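Local coordinates for protein rutinosidase (PDB 6I1A) that cleaves the disaccharide rutinose from flavonoid glycosides such as rutin, and may also act on beta-1,3-glucans, at residues M202-F205 / L209-T212; T265-Y270 / R289-T294; W155-N160 / L220-A225. All coordinates share one frame; numbering follows the deposited sequence. Where two conformers were deposited one is given.

Contact 1 (M202-F205 / L209-T212). With NAG (2-acetamido-2-deoxy-beta-D-glucopyranose), chain F; NAG (2-acetamido-2-deoxy-beta-D-glucopyranose), chain B.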
loop_
_atom_site.group_PDB
_atom_site.type_symbol
_atom_site.label_atom_id
_atom_site.label_comp_id
_atom_site.label_asym_id
_atom_site.label_seq_id
_atom_site.Cartn_x
_atom_site.Cartn_y
_atom_site.Cartn_z
ATOM N N MET A 202 8.340 -3.054 11.715
ATOM C CA MET A 202 7.866 -4.058 10.750
ATOM C C MET A 202 6.553 -3.676 10.064
ATOM O O MET A 202 6.133 -4.392 9.126
ATOM C CB MET A 202 7.761 -5.446 11.397
ATOM C CG MET A 202 9.168 -6.067 11.571
ATOM S SD MET A 202 9.837 -6.646 9.972
ATOM C CE MET A 202 8.847 -8.109 9.655
ATOM N N VAL A 203 5.934 -2.537 10.399
ATOM C CA VAL A 203 4.754 -2.099 9.648
ATOM C C VAL A 203 5.089 -1.880 8.176
ATOM O O VAL A 203 4.172 -2.002 7.316
ATOM C CB VAL A 203 4.138 -0.861 10.296
ATOM C CG1 VAL A 203 4.963 0.416 10.104
ATOM C CG2 VAL A 203 2.724 -0.712 9.786
ATOM N N VAL A 204 6.334 -1.587 7.831
ATOM C CA VAL A 204 6.726 -1.356 6.423
ATOM C C VAL A 204 7.131 -2.663 5.738
ATOM O O VAL A 204 7.374 -2.656 4.522
ATOM C CB VAL A 204 7.823 -0.315 6.239
ATOM C CG1 VAL A 204 7.412 1.050 6.772
ATOM C CG2 VAL A 204 9.148 -0.772 6.808
ATOM N N PHE A 205 7.270 -3.748 6.484
ATOM C CA PHE A 205 7.674 -4.996 5.779
ATOM C C PHE A 205 6.553 -5.354 4.808
ATOM O O PHE A 205 5.366 -5.084 5.058
ATOM C CB PHE A 205 7.967 -6.129 6.769
ATOM C CG PHE A 205 8.911 -7.175 6.190
ATOM C CD1 PHE A 205 10.223 -6.879 5.924
ATOM C CD2 PHE A 205 8.438 -8.428 5.849
ATOM C CE1 PHE A 205 11.063 -7.814 5.341
ATOM C CE2 PHE A 205 9.283 -9.375 5.289
ATOM C CZ PHE A 205 10.598 -9.074 5.084
ATOM N N LEU A 209 8.605 0.578 1.233
ATOM C CA LEU A 209 9.341 1.356 2.247
ATOM C C LEU A 209 10.268 0.451 3.061
ATOM O O LEU A 209 11.033 0.978 3.878
ATOM C CB LEU A 209 8.361 2.047 3.192
ATOM C CG LEU A 209 7.455 3.090 2.525
ATOM C CD1 LEU A 209 6.671 3.818 3.603
ATOM C CD2 LEU A 209 8.236 4.030 1.593
ATOM N N ALA A 210 10.253 -0.873 2.829
ATOM C CA ALA A 210 11.168 -1.771 3.570
ATOM C C ALA A 210 12.592 -1.645 3.035
ATOM O O ALA A 210 13.515 -2.065 3.764
ATOM C CB ALA A 210 10.695 -3.170 3.409
ATOM N N LEU A 211 12.812 -1.074 1.884
ATOM C CA LEU A 211 14.159 -0.960 1.254
ATOM C C LEU A 211 14.368 0.467 0.784
ATOM O O LEU A 211 13.574 0.945 -0.069
ATOM C CB LEU A 211 14.277 -2.000 0.135
ATOM C CG LEU A 211 15.642 -2.068 -0.591
ATOM C CD1 LEU A 211 16.739 -2.602 0.361
ATOM C CD2 LEU A 211 15.552 -2.934 -1.835
ATOM N N THR A 212 15.375 1.125 1.327
ATOM C CA THR A 212 15.738 2.502 0.910
ATOM C C THR A 212 16.468 2.495 -0.432
ATOM O O THR A 212 16.934 1.462 -0.897
ATOM C CB THR A 212 16.597 3.234 1.941
ATOM O OG1 THR A 212 17.917 2.664 1.914
ATOM C CG2 THR A 212 16.027 3.120 3.329
HETATM C C1 NAG F . 11.658 3.939 6.480
HETATM C C2 NAG F . 11.130 4.943 5.443
HETATM C C3 NAG F . 10.354 6.063 6.224
HETATM C C4 NAG F . 9.280 5.468 7.099
HETATM C C5 NAG F . 9.919 4.507 8.077
HETATM C C6 NAG F . 8.914 3.856 8.980
HETATM C C7 NAG F . 12.415 5.171 3.389
HETATM C C8 NAG F . 13.534 5.923 2.694
HETATM N N2 NAG F . 12.207 5.483 4.649
HETATM O O3 NAG F . 9.709 6.904 5.235
HETATM O O4 NAG F . 8.716 6.545 7.915
HETATM O O5 NAG F . 10.579 3.472 7.275
HETATM O O6 NAG F . 9.528 3.133 10.048
HETATM O O7 NAG F . 11.789 4.269 2.811
HETATM C C1 NAG B . -1.701 0.942 13.730
HETATM C C2 NAG B . -1.931 -0.406 13.099
HETATM C C3 NAG B . -0.685 -1.331 13.327
HETATM C C4 NAG B . 0.543 -0.637 12.865
HETATM C C5 NAG B . 0.693 0.713 13.512
HETATM C C6 NAG B . 1.855 1.440 12.960
HETATM C C7 NAG B . -4.275 -1.130 12.995
HETATM C C8 NAG B . -5.406 -1.900 13.578
HETATM N N2 NAG B . -3.113 -1.048 13.672
HETATM O O3 NAG B . -0.908 -2.552 12.572
HETATM O O4 NAG B . 1.750 -1.406 13.194
HETATM O O5 NAG B . -0.521 1.503 13.167
HETATM O O6 NAG B . 2.175 2.609 13.753
HETATM O O7 NAG B . -4.375 -0.659 11.868
#
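Val-204 packs into the corner formed by Leu-209 and Ala-210. Its CG1 methyl meets CB of Leu-209 at 3.8 Å, and the two side chains cross at about a right angle. CG1 lies anti to the carbonyl carbon (chi1 -60°), which leaves CG2 between the backbone N and the carbonyl carbon. From there CG2 comes to 3.9 Å from Ala-210 CA. The methyl of Ala-210 is close to the backbone of the other segment: its CB stands 3.5 Å from Val-204 O and 4.3 Å from Phe-205 CA. All of this is van der Waals contact.

Polar groups one shell out hold the pieces in place. Thr-207, in the short link between the segments, uses OG1 to bond both Val-204 O and Leu-209 N. The turn of 202-205 is closed by a 2.9 Å bond from Phe-205 N to Met-202 O. Asn-198 ND2 bonds Leu-209 O.

An N-acetylglucosamine lies against the contact. CG1 of Val-204 touches its C6 at 3.9 Å. The acetyl methyl C8 of that sugar rests 3.8 Å from Thr-212 CG2. Val-203, Val-204 and Leu-209 also pack on residues of the second subunit of the assembly.

The contact belongs to one beta-alpha loop of the TIM barrel, between strand 187-190 and helix 213-233. Residues 202-204 and 209-210 have 3-10 geometry; the rest is loop. Thr-212 ends the loop as the N-cap of helix 213-233, with OG1 on Gly-215 N, and Asp-197, earlier in the same loop, also bonds that hydroxyl.

Contact 2 (T265-Y270 / R289-T294). With EDO (1,2-ethanediol), chain P.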
loop_
_atom_site.group_PDB
_atom_site.type_symbol
_atom_site.label_atom_id
_atom_site.label_comp_id
_atom_site.label_asym_id
_atom_site.label_seq_id
_atom_site.Cartn_x
_atom_site.Cartn_y
_atom_site.Cartn_z
ATOM N N THR A 265 8.193 -12.139 -7.345
ATOM C CA THR A 265 7.350 -11.319 -6.480
ATOM C C THR A 265 6.707 -12.148 -5.378
ATOM O O THR A 265 6.408 -13.322 -5.608
ATOM C CB THR A 265 6.279 -10.575 -7.279
ATOM O OG1 THR A 265 5.540 -11.555 -8.024
ATOM C CG2 THR A 265 6.882 -9.514 -8.178
ATOM N N HIS A 266 6.608 -11.565 -4.198
ATOM C CA HIS A 266 6.017 -12.277 -3.041
ATOM C C HIS A 266 4.767 -11.519 -2.634
ATOM O O HIS A 266 4.856 -10.331 -2.339
ATOM C CB HIS A 266 6.994 -12.317 -1.856
ATOM C CG HIS A 266 8.178 -13.165 -2.097
ATOM N ND1 HIS A 266 9.166 -13.355 -1.126
ATOM C CD2 HIS A 266 8.547 -13.896 -3.163
ATOM C CE1 HIS A 266 10.102 -14.162 -1.624
ATOM N NE2 HIS A 266 9.771 -14.506 -2.895
ATOM N N HIS A 267 3.615 -12.170 -2.648
ATOM C CA HIS A 267 2.323 -11.504 -2.341
ATOM C C HIS A 267 1.614 -12.221 -1.204
ATOM O O HIS A 267 1.204 -13.388 -1.390
ATOM C CB HIS A 267 1.415 -11.500 -3.605
ATOM C CG HIS A 267 1.973 -10.709 -4.735
ATOM N ND1 HIS A 267 2.437 -9.428 -4.589
ATOM C CD2 HIS A 267 2.149 -11.070 -6.031
ATOM C CE1 HIS A 267 2.847 -9.007 -5.798
ATOM N NE2 HIS A 267 2.707 -9.992 -6.696
ATOM N N TYR A 268 1.453 -11.521 -0.103
ATOM C CA TYR A 268 0.781 -12.029 1.096
ATOM C C TYR A 268 -0.283 -11.069 1.552
ATOM O O TYR A 268 -0.313 -9.888 1.189
ATOM C CB TYR A 268 1.825 -12.263 2.201
ATOM C CG TYR A 268 2.745 -13.429 1.961
ATOM C CD1 TYR A 268 2.276 -14.720 2.080
ATOM C CD2 TYR A 268 4.080 -13.250 1.598
ATOM C CE1 TYR A 268 3.102 -15.823 1.949
ATOM C CE2 TYR A 268 4.916 -14.350 1.492
ATOM C CZ TYR A 268 4.426 -15.619 1.651
ATOM O OH TYR A 268 5.304 -16.704 1.626
ATOM N N TYR A 269 -1.187 -11.605 2.354
ATOM C CA TYR A 269 -2.453 -10.909 2.738
ATOM C C TYR A 269 -2.757 -10.991 4.219
ATOM O O TYR A 269 -3.830 -10.528 4.608
ATOM C CB TYR A 269 -3.602 -11.472 1.915
ATOM C CG TYR A 269 -3.286 -11.452 0.452
ATOM C CD1 TYR A 269 -3.391 -10.312 -0.339
ATOM C CD2 TYR A 269 -2.852 -12.606 -0.171
ATOM C CE1 TYR A 269 -2.989 -10.292 -1.662
ATOM C CE2 TYR A 269 -2.444 -12.609 -1.488
ATOM C CZ TYR A 269 -2.496 -11.453 -2.249
ATOM O OH TYR A 269 -2.086 -11.406 -3.542
ATOM N N TYR A 270 -1.878 -11.563 5.030
ATOM C CA TYR A 270 -2.228 -12.027 6.394
ATOM C C TYR A 270 -2.039 -10.924 7.428
ATOM O O TYR A 270 -2.458 -11.119 8.599
ATOM C CB TYR A 270 -1.424 -13.280 6.788
ATOM C CG TYR A 270 0.074 -13.099 6.795
ATOM C CD1 TYR A 270 0.749 -12.530 7.864
ATOM C CD2 TYR A 270 0.851 -13.491 5.726
ATOM C CE1 TYR A 270 2.123 -12.305 7.819
ATOM C CE2 TYR A 270 2.231 -13.309 5.679
ATOM C CZ TYR A 270 2.874 -12.737 6.748
ATOM O OH TYR A 270 4.272 -12.568 6.715
ATOM N N ARG A 289 -2.592 -6.944 -11.213
ATOM C CA ARG A 289 -2.793 -5.815 -12.128
ATOM C C ARG A 289 -1.725 -4.753 -11.952
ATOM O O ARG A 289 -1.302 -4.154 -12.988
ATOM C CB ARG A 289 -4.160 -5.176 -11.982
ATOM C CG ARG A 289 -5.268 -6.073 -12.488
ATOM C CD ARG A 289 -6.603 -5.386 -12.663
ATOM N NE ARG A 289 -7.151 -4.941 -11.386
ATOM C CZ ARG A 289 -8.429 -4.787 -11.162
ATOM N NH1 ARG A 289 -9.322 -4.989 -12.101
ATOM N NH2 ARG A 289 -8.836 -4.413 -9.961
ATOM N N GLU A 290 -1.252 -4.503 -10.723
ATOM C CA GLU A 290 -0.378 -3.324 -10.477
ATOM C C GLU A 290 1.054 -3.732 -10.194
ATOM O O GLU A 290 1.917 -2.796 -10.193
ATOM C CB GLU A 290 -0.908 -2.509 -9.302
ATOM C CG GLU A 290 -2.392 -2.251 -9.331
ATOM C CD GLU A 290 -2.948 -1.606 -10.586
ATOM O OE1 GLU A 290 -2.195 -1.032 -11.414
ATOM O OE2 GLU A 290 -4.210 -1.685 -10.792
ATOM N N LYS A 291 1.363 -5.001 -9.908
ATOM C CA LYS A 291 2.697 -5.384 -9.396
ATOM C C LYS A 291 3.307 -6.460 -10.295
ATOM O O LYS A 291 4.041 -7.327 -9.738
ATOM C CB LYS A 291 2.615 -5.843 -7.930
ATOM C CG LYS A 291 1.945 -4.822 -7.025
ATOM C CD LYS A 291 1.765 -5.299 -5.579
ATOM C CE LYS A 291 0.957 -4.326 -4.767
ATOM N NZ LYS A 291 0.655 -4.782 -3.384
ATOM N N SER A 292 3.047 -6.456 -11.593
ATOM C CA SER A 292 3.593 -7.450 -12.555
ATOM C C SER A 292 4.574 -6.805 -13.547
ATOM O O SER A 292 4.914 -7.502 -14.492
ATOM C CB SER A 292 2.524 -8.167 -13.260
ATOM O OG SER A 292 1.635 -8.837 -12.354
ATOM N N GLY A 293 5.000 -5.580 -13.290
ATOM C CA GLY A 293 5.929 -4.897 -14.216
ATOM C C GLY A 293 5.264 -4.465 -15.504
ATOM O O GLY A 293 4.037 -4.573 -15.648
ATOM N N THR A 294 6.066 -3.965 -16.450
ATOM C CA THR A 294 5.557 -3.427 -17.739
ATOM C C THR A 294 5.665 -4.480 -18.826
ATOM O O THR A 294 5.193 -4.197 -19.981
ATOM C CB THR A 294 6.358 -2.197 -18.182
ATOM O OG1 THR A 294 7.691 -2.661 -18.431
ATOM C CG2 THR A 294 6.226 -1.057 -17.207
HETATM C C1 EDO P . 1.642 0.693 -9.523
HETATM O O1 EDO P . 1.519 -0.102 -10.729
HETATM C C2 EDO P . 2.633 1.773 -9.757
HETATM O O2 EDO P . 3.723 1.387 -10.604
HETATM O O HOH W 1 3.437 -10.027 -9.303
#
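His-267 and Lys-291 meet through carbon atoms. CE1 of the imidazole lies 3.8 Å from Lys-291 CB and 3.9 Å from Lys-291 CD, so the lysine chain, extended beyond CG, runs past the ring with its aliphatic part.

The tight part is built round one bridging water. It bonds His-267 NE2 at 2.7 Å, in the plane of the imidazole, and Thr-265 OG1 at 2.9 Å. It donates a hydrogen bond to Lys-291 O, 2.8 Å away. Three groups therefore grip a single water, and it ties the strand to the first residue past the helix. Thr-265 turns OG1 to the position between backbone N and carbonyl carbon (chi1 55°), which leaves CG2 to face Lys-291 O at 3.9 Å. Trp-328 meets the imidazole at a shallow angle between the planes.

The other side is more exposed and polar, and there the two segments do not touch. The lysine ammonium does not bind the histidine: NZ stays 5.1 Å from His-267 ND1 and forms a salt bridge with Asp-287. Glu-290 O, on a partly exposed residue, receives a 2.8 Å hydrogen bond from O1 of an ethanediol, probably from the crystallisation liquor. Arg-289 and Glu-290 exchange reciprocal salt bridges with Glu-290 and Arg-289 of the second subunit, and the two Glu-290 carboxylates come close there.

In the fold, the contact lies within a beta-alpha-beta unit of the barrel: strand 261-269, helix 280-290 and strand 299-308. It joins the first strand to the C-terminal end of the helix. Thr-265 and His-267 pair through their backbones with Phe-300 and Glu-303 of strand 299-308.

Contact 3 (W155-N160 / L220-A225). With NAG (2-acetamido-2-deoxy-beta-D-glucopyranose), chain D.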
loop_
_atom_site.group_PDB
_atom_site.type_symbol
_atom_site.label_atom_id
_atom_site.label_comp_id
_atom_site.label_asym_id
_atom_site.label_seq_id
_atom_site.Cartn_x
_atom_site.Cartn_y
_atom_site.Cartn_z
ATOM N N TRP A 155 21.428 -7.090 10.032
ATOM C CA TRP A 155 21.412 -6.319 8.760
ATOM C C TRP A 155 22.827 -6.010 8.275
ATOM O O TRP A 155 23.008 -5.151 7.459
ATOM C CB TRP A 155 20.615 -5.027 8.922
ATOM C CG TRP A 155 19.124 -5.083 9.035
ATOM C CD1 TRP A 155 18.257 -5.033 7.976
ATOM C CD2 TRP A 155 18.345 -5.074 10.236
ATOM N NE1 TRP A 155 16.986 -4.977 8.453
ATOM C CE2 TRP A 155 16.996 -5.001 9.825
ATOM C CE3 TRP A 155 18.637 -5.097 11.606
ATOM C CZ2 TRP A 155 15.917 -4.951 10.717
ATOM C CZ3 TRP A 155 17.581 -5.017 12.485
ATOM C CH2 TRP A 155 16.242 -4.959 12.052
ATOM N N TYR A 156 23.795 -6.784 8.787
ATOM C CA TYR A 156 25.203 -6.465 8.550
ATOM C C TYR A 156 25.637 -6.650 7.103
ATOM O O TYR A 156 26.696 -6.099 6.697
ATOM C CB TYR A 156 26.122 -7.311 9.461
ATOM C CG TYR A 156 25.795 -7.213 10.945
ATOM C CD1 TYR A 156 26.148 -6.045 11.647
ATOM C CD2 TYR A 156 25.111 -8.177 11.641
ATOM C CE1 TYR A 156 25.884 -5.931 13.018
ATOM C CE2 TYR A 156 24.838 -8.077 13.013
ATOM C CZ TYR A 156 25.202 -6.923 13.670
ATOM O OH TYR A 156 24.884 -6.798 15.014
ATOM N N TRP A 157 24.900 -7.402 6.304
ATOM C CA TRP A 157 25.268 -7.644 4.900
ATOM C C TRP A 157 25.422 -6.343 4.100
ATOM O O TRP A 157 26.306 -6.226 3.241
ATOM C CB TRP A 157 24.221 -8.536 4.274
ATOM C CG TRP A 157 24.415 -8.874 2.828
ATOM C CD1 TRP A 157 25.121 -9.934 2.350
ATOM C CD2 TRP A 157 23.782 -8.250 1.708
ATOM N NE1 TRP A 157 25.024 -9.972 0.986
ATOM C CE2 TRP A 157 24.165 -8.981 0.559
ATOM C CE3 TRP A 157 22.901 -7.188 1.537
ATOM C CZ2 TRP A 157 23.785 -8.643 -0.735
ATOM C CZ3 TRP A 157 22.471 -6.887 0.258
ATOM C CH2 TRP A 157 22.858 -7.620 -0.853
ATOM N N PHE A 158 24.533 -5.374 4.330
ATOM C CA PHE A 158 24.516 -4.148 3.550
ATOM C C PHE A 158 25.853 -3.387 3.667
ATOM O O PHE A 158 26.331 -3.157 4.800
ATOM C CB PHE A 158 23.375 -3.212 3.963
ATOM C CG PHE A 158 22.027 -3.756 3.549
ATOM C CD1 PHE A 158 21.527 -3.443 2.303
ATOM C CD2 PHE A 158 21.261 -4.491 4.432
ATOM C CE1 PHE A 158 20.325 -3.999 1.873
ATOM C CE2 PHE A 158 20.024 -4.990 4.020
ATOM C CZ PHE A 158 19.567 -4.716 2.752
ATOM N N TYR A 159 26.375 -2.971 2.518
ATOM C CA TYR A 159 27.549 -2.048 2.365
ATOM C C TYR A 159 28.824 -2.689 2.930
ATOM O O TYR A 159 29.795 -1.958 3.220
ATOM C CB TYR A 159 27.295 -0.726 3.093
ATOM C CG TYR A 159 25.886 -0.201 2.957
ATOM C CD1 TYR A 159 25.328 0.025 1.720
ATOM C CD2 TYR A 159 25.114 0.052 4.074
ATOM C CE1 TYR A 159 24.028 0.501 1.586
ATOM C CE2 TYR A 159 23.812 0.526 3.976
ATOM C CZ TYR A 159 23.254 0.713 2.724
ATOM O OH TYR A 159 21.946 1.147 2.665
ATOM N N ASN A 160 28.853 -4.003 3.085
ATOM C CA ASN A 160 29.976 -4.690 3.746
ATOM C C ASN A 160 30.674 -5.606 2.748
ATOM O O ASN A 160 30.090 -6.604 2.272
ATOM C CB ASN A 160 29.484 -5.358 5.010
ATOM C CG ASN A 160 30.550 -6.133 5.758
ATOM O OD1 ASN A 160 31.273 -6.977 5.197
ATOM N ND2 ASN A 160 30.614 -5.833 7.054
ATOM N N LEU A 220 21.503 -3.878 -5.955
ATOM C CA LEU A 220 21.781 -3.861 -7.403
ATOM C C LEU A 220 23.234 -4.222 -7.712
ATOM O O LEU A 220 23.485 -4.976 -8.637
ATOM C CB LEU A 220 21.396 -2.503 -7.979
ATOM C CG LEU A 220 21.629 -2.345 -9.480
ATOM C CD1 LEU A 220 20.829 -3.364 -10.245
ATOM C CD2 LEU A 220 21.259 -0.951 -9.913
ATOM N N LYS A 221 24.167 -3.723 -6.922
ATOM C CA LYS A 221 25.589 -4.081 -7.081
ATOM C C LYS A 221 25.720 -5.600 -7.002
ATOM O O LYS A 221 26.436 -6.226 -7.785
ATOM C CB LYS A 221 26.414 -3.368 -5.999
ATOM C CG LYS A 221 27.877 -3.731 -5.941
ATOM C CD LYS A 221 28.553 -3.170 -4.687
ATOM C CE LYS A 221 29.927 -3.759 -4.414
ATOM N NZ LYS A 221 30.842 -3.329 -5.491
ATOM N N TYR A 222 25.057 -6.203 -6.007
ATOM C CA TYR A 222 25.158 -7.661 -5.796
ATOM C C TYR A 222 24.516 -8.402 -6.954
ATOM O O TYR A 222 25.115 -9.348 -7.494
ATOM C CB TYR A 222 24.493 -8.023 -4.474
ATOM C CG TYR A 222 24.383 -9.491 -4.227
ATOM C CD1 TYR A 222 25.487 -10.283 -4.064
ATOM C CD2 TYR A 222 23.123 -10.117 -4.186
ATOM C CE1 TYR A 222 25.358 -11.640 -3.795
ATOM C CE2 TYR A 222 22.995 -11.485 -3.956
ATOM C CZ TYR A 222 24.113 -12.255 -3.746
ATOM O OH TYR A 222 24.027 -13.578 -3.467
ATOM N N ILE A 223 23.298 -8.030 -7.345
ATOM C CA ILE A 223 22.627 -8.779 -8.436
ATOM C C ILE A 223 23.422 -8.650 -9.751
ATOM O O ILE A 223 23.543 -9.616 -10.510
ATOM C CB ILE A 223 21.176 -8.355 -8.611
ATOM C CG1 ILE A 223 20.357 -8.585 -7.320
ATOM C CG2 ILE A 223 20.579 -9.104 -9.803
ATOM C CD1 ILE A 223 20.253 -10.046 -6.921
ATOM N N ARG A 224 23.943 -7.484 -10.015
ATOM C CA ARG A 224 24.795 -7.304 -11.223
ATOM C C ARG A 224 26.007 -8.224 -11.123
ATOM O O ARG A 224 26.378 -8.826 -12.155
ATOM C CB ARG A 224 25.209 -5.839 -11.347
ATOM C CG ARG A 224 24.120 -4.963 -11.906
ATOM C CD ARG A 224 24.563 -3.514 -12.003
ATOM N NE ARG A 224 23.621 -2.796 -12.853
ATOM C CZ ARG A 224 23.395 -1.499 -12.822
ATOM N NH1 ARG A 224 22.481 -0.980 -13.644
ATOM N NH2 ARG A 224 24.078 -0.690 -12.002
ATOM N N ALA A 225 26.642 -8.339 -9.970
ATOM C CA ALA A 225 27.773 -9.252 -9.832
ATOM C C ALA A 225 27.376 -10.716 -10.041
ATOM O O ALA A 225 28.134 -11.524 -10.640
ATOM C CB ALA A 225 28.446 -9.072 -8.519
HETATM C C1 NAG D . 31.464 -6.634 7.930
HETATM C C2 NAG D . 32.823 -6.080 8.339
HETATM C C3 NAG D . 33.405 -7.076 9.354
HETATM C C4 NAG D . 32.450 -7.258 10.494
HETATM C C5 NAG D . 31.065 -7.751 10.061
HETATM C C6 NAG D . 30.025 -7.740 11.188
HETATM C C7 NAG D . 34.108 -4.776 6.754
HETATM C C8 NAG D . 35.003 -4.890 5.568
HETATM N N2 NAG D . 33.695 -5.933 7.219
HETATM O O3 NAG D . 34.610 -6.475 9.932
HETATM O O4 NAG D . 32.945 -8.295 11.396
HETATM O O5 NAG D . 30.607 -6.840 9.052
HETATM O O6 NAG D . 28.901 -8.475 10.689
HETATM O O7 NAG D . 33.777 -3.713 7.295
#
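Trp-157 and Tyr-222 carry the whole contact, and both are buried. They form a T-shaped pair. The indole presents the edge of its six-membered ring to one face of the tyrosine, with the planes at 88° and the centroids 5.4 Å apart. The touching corner is CZ2, which sits 3.6 Å from Tyr-222 CG, above the ring plane and offset toward the rim. Next to it, CH2 reaches Tyr-222 CB at 4.0 Å. The edge thus lands near the root of the phenol ring.

Both side chains stretch toward each other. Trp-157 holds CG opposite its backbone N (chi1 179°), and Tyr-222 does the same from the helix (chi1 173°). Neighbouring rings pack round the indole and probably restrict its rotation. Phe-158 offers a ring face to CE3 of Trp-157, 3.9 Å above its centre, and Trp-218 makes a further edge-to-face pair with the indole.

The backbone places Trp-157 as the first residue of a type II beta turn that ends at Asn-160. Asn-160 has two tasks: its OD1 caps His-163 N at the start of helix 161-179, and its ND2 is bonded covalently to C1 of an N-acetylglucosamine. The O6 of this sugar approaches CB of Tyr-156 at 3.3 Å. The turn thus carries a glycan at Asn-160 and a buried indole at Trp-157.

Each polar atom of the pair has a partner outside the two segments: Trp-157 NE1 bonds Ser-167 OG, and Tyr-222 OH bonds Pro-191 O. The rings can thus be buried without stranding an N-H or a hydroxyl. What joins loop 155-160 to helix 213-233 here is dispersion, probably helped by the weakly positive C-H edge of the indole against the electron-rich phenol face.

Contacts 2 and 3 are buried, while contact 1 is only partly so. Contacts 1 and 3 share helix 213-233: contact 1 lies in the loop that leads into it, and contact 3 packs against its body. Contact 1 is nested inside the chain loop closed by contact 3, and the two touch where Leu-211 CD1 meets Phe-158 CE1 at 4.1 Å. Contact 2 comes later in the chain, with its centre about 24 Å from that of contact 3. The chemistry differs: aliphatic in contact 1, water-bridged in contact 2, aromatic in contact 3. Sugars flank contacts 1 and 3, and the second subunit reaches contacts 1 and 2.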